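Local coordinates for protein endolysin (Clostridium phage phictp1, PDB 5A6S) that probably binds the host's cell wall, as the truncated wall-targeting domain of a phage endolysin, a peptidoglycan-degrading enzyme, at residues L4-D9 with K40-V45. The protein carries 1 engineered substitution. Sequence-based numbering, arbitrary orientation.
Sequences LVVYND and KNVYAV
Strand 3-7, through its residues 4-7, lies parallel to strand 41-45 at the centre of a four-stranded sheet ordered 27-29, 3-7, 41-45, 58-60; helix 11-23 and strand 27-29 lie in the connection between them. Their backbones zip together in the staggered parallel pattern: Leu4 N gives to Asn41 O, Tyr43 N to Leu4 O at 2.9 Å, Val6 N to Tyr43 O at 2.9 Å and nearly straight (168°), and Val45 N to Val6 O. CA of Val5 and CA of Ala44 also point C-H groups at Tyr43 O and Val6 O. On one face, CG1 of Val5, anti to its backbone N, reaches obliquely across to CG2 of Val45 at 3.8 Å, while its CG2 lies 4.2 Å from CB of Tyr43, so the valine fork sits between the two neighbours. Helix 11-23 covers this face, Ala16 on Val5 and Tyr7, Leu23 on Tyr43. The Tyr43 ring leads away, Leu4 O at its edge in plane, to a hydroxyl bond with Tyr75. On the other face, Val6 CG2 crosses obliquely to Val42 CG1 at 4.1 Å and lies 3.7 Å from Tyr43 O; Phe34, Tyr36 and Leu56 pack on Leu4, Val6 and Ala44 respectively. The Leu4, Val6 and Tyr43 carbonyls, buried here, thus all accept cross-strand N-H groups; Thr57 OG1 serves Val42 N, and where the chains part a water accepts from Asn8 N and ND2 and donates to Val45 O.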
loop_
_atom_site.group_PDB
_atom_site.type_symbol
_atom_site.label_atom_id
_atom_site.label_comp_id
_atom_site.label_asym_id
_atom_site.label_seq_id
_atom_site.Cartn_x
_atom_site.Cartn_y
_atom_site.Cartn_z
ATOM N N LEU B 4 -16.463 5.996 1.703
ATOM C CA LEU B 4 -15.176 6.639 1.524
ATOM C C LEU B 4 -14.216 6.165 2.630
ATOM O O LEU B 4 -14.626 5.978 3.780
ATOM C CB LEU B 4 -15.359 8.159 1.622
ATOM C CG LEU B 4 -14.203 9.072 1.427
ATOM C CD1 LEU B 4 -13.575 8.946 0.056
ATOM C CD2 LEU B 4 -14.657 10.510 1.631
ATOM N N VAL B 5 -12.941 5.970 2.257
ATOM C CA VAL B 5 -11.907 5.565 3.172
ATOM C C VAL B 5 -10.843 6.639 3.289
ATOM O O VAL B 5 -10.189 7.026 2.338
ATOM C CB VAL B 5 -11.288 4.229 2.754
ATOM C CG1 VAL B 5 -10.383 3.711 3.857
ATOM C CG2 VAL B 5 -12.373 3.204 2.456
ATOM N N VAL B 6 -10.623 7.061 4.528
ATOM C CA VAL B 6 -9.630 8.072 4.922
ATOM C C VAL B 6 -8.421 7.397 5.590
ATOM O O VAL B 6 -8.549 6.446 6.390
ATOM C CB VAL B 6 -10.203 9.092 5.960
ATOM C CG1 VAL B 6 -9.298 10.318 6.082
ATOM C CG2 VAL B 6 -11.567 9.564 5.562
ATOM N N TYR B 7 -7.263 7.881 5.224
ATOM C CA TYR B 7 -5.970 7.432 5.747
ATOM C C TYR B 7 -5.094 8.665 6.022
ATOM O O TYR B 7 -5.264 9.700 5.392
ATOM C CB TYR B 7 -5.295 6.508 4.742
ATOM C CG TYR B 7 -5.003 7.188 3.467
ATOM C CD1 TYR B 7 -3.827 7.880 3.281
ATOM C CD2 TYR B 7 -5.938 7.229 2.440
ATOM C CE1 TYR B 7 -3.578 8.503 2.102
ATOM C CE2 TYR B 7 -5.694 7.865 1.270
ATOM C CZ TYR B 7 -4.545 8.501 1.084
ATOM O OH TYR B 7 -4.329 9.153 -0.064
ATOM N N ASN B 8 -4.152 8.513 6.956
ATOM C CA ASN B 8 -3.033 9.446 7.064
ATOM C C ASN B 8 -1.832 8.953 6.237
ATOM O O ASN B 8 -1.673 7.739 6.025
ATOM C CB ASN B 8 -2.638 9.569 8.552
ATOM C CG ASN B 8 -3.761 10.145 9.389
ATOM O OD1 ASN B 8 -4.050 11.356 9.341
ATOM N ND2 ASN B 8 -4.398 9.306 10.118
ATOM N N ASP B 9 -1.023 9.878 5.749
ATOM C CA ASP B 9 0.237 9.552 5.050
ATOM C C ASP B 9 0.919 8.373 5.694
ATOM O O ASP B 9 1.086 8.336 6.926
ATOM C CB ASP B 9 1.232 10.688 5.225
ATOM C CG ASP B 9 1.043 11.841 4.303
ATOM O OD1 ASP B 9 0.336 11.809 3.269
ATOM O OD2 ASP B 9 1.721 12.846 4.612
ATOM N N LYS B 40 -22.270 8.599 3.196
ATOM C CA LYS B 40 -23.062 7.739 4.054
ATOM C C LYS B 40 -22.190 6.998 5.085
ATOM O O LYS B 40 -22.480 7.017 6.278
ATOM C CB LYS B 40 -23.835 6.747 3.199
ATOM C CG LYS B 40 -25.003 6.078 3.901
ATOM C CD LYS B 40 -26.290 6.898 3.751
ATOM C CE LYS B 40 -27.546 6.073 4.053
ATOM N NZ LYS B 40 -27.445 5.220 5.285
ATOM N N ASN B 41 -21.117 6.365 4.607
ATOM C CA ASN B 41 -20.175 5.612 5.446
ATOM C C ASN B 41 -18.748 6.137 5.242
ATOM O O ASN B 41 -18.139 6.038 4.154
ATOM C CB ASN B 41 -20.232 4.096 5.173
ATOM C CG ASN B 41 -21.654 3.516 5.190
ATOM O OD1 ASN B 41 -22.217 3.192 4.149
ATOM N ND2 ASN B 41 -22.203 3.340 6.356
ATOM N N VAL B 42 -18.217 6.747 6.293
ATOM C CA VAL B 42 -16.851 7.257 6.324
ATOM C C VAL B 42 -16.001 6.326 7.208
ATOM O O VAL B 42 -16.181 6.240 8.423
ATOM C CB VAL B 42 -16.814 8.655 6.915
ATOM C CG1 VAL B 42 -15.370 9.112 7.076
ATOM C CG2 VAL B 42 -17.576 9.575 5.978
ATOM N N TYR B 43 -15.156 5.555 6.554
ATOM C CA TYR B 43 -14.256 4.657 7.210
ATOM C C TYR B 43 -12.934 5.379 7.354
ATOM O O TYR B 43 -12.508 6.136 6.466
ATOM C CB TYR B 43 -14.053 3.433 6.347
ATOM C CG TYR B 43 -15.181 2.498 6.271
ATOM C CD1 TYR B 43 -16.198 2.691 5.357
ATOM C CD2 TYR B 43 -15.255 1.404 7.107
ATOM C CE1 TYR B 43 -17.218 1.782 5.247
ATOM C CE2 TYR B 43 -16.284 0.500 7.000
ATOM C CZ TYR B 43 -17.253 0.712 6.049
ATOM O OH TYR B 43 -18.274 -0.138 5.949
ATOM N N ALA B 44 -12.317 5.185 8.508
ATOM C CA ALA B 44 -10.940 5.625 8.726
ATOM C C ALA B 44 -10.110 4.411 9.010
ATOM O O ALA B 44 -10.550 3.536 9.749
ATOM C CB ALA B 44 -10.838 6.540 9.936
ATOM N N VAL B 45 -8.849 4.437 8.539
ATOM C CA VAL B 45 -7.942 3.345 8.722
ATOM C C VAL B 45 -6.656 3.824 9.446
ATOM O O VAL B 45 -5.918 4.666 8.929
ATOM C CB VAL B 45 -7.606 2.606 7.395
ATOM C CG1 VAL B 45 -6.515 1.568 7.640
ATOM C CG2 VAL B 45 -8.844 1.875 6.863
HETATM O O HOH W 1 -4.046 6.583 9.211
#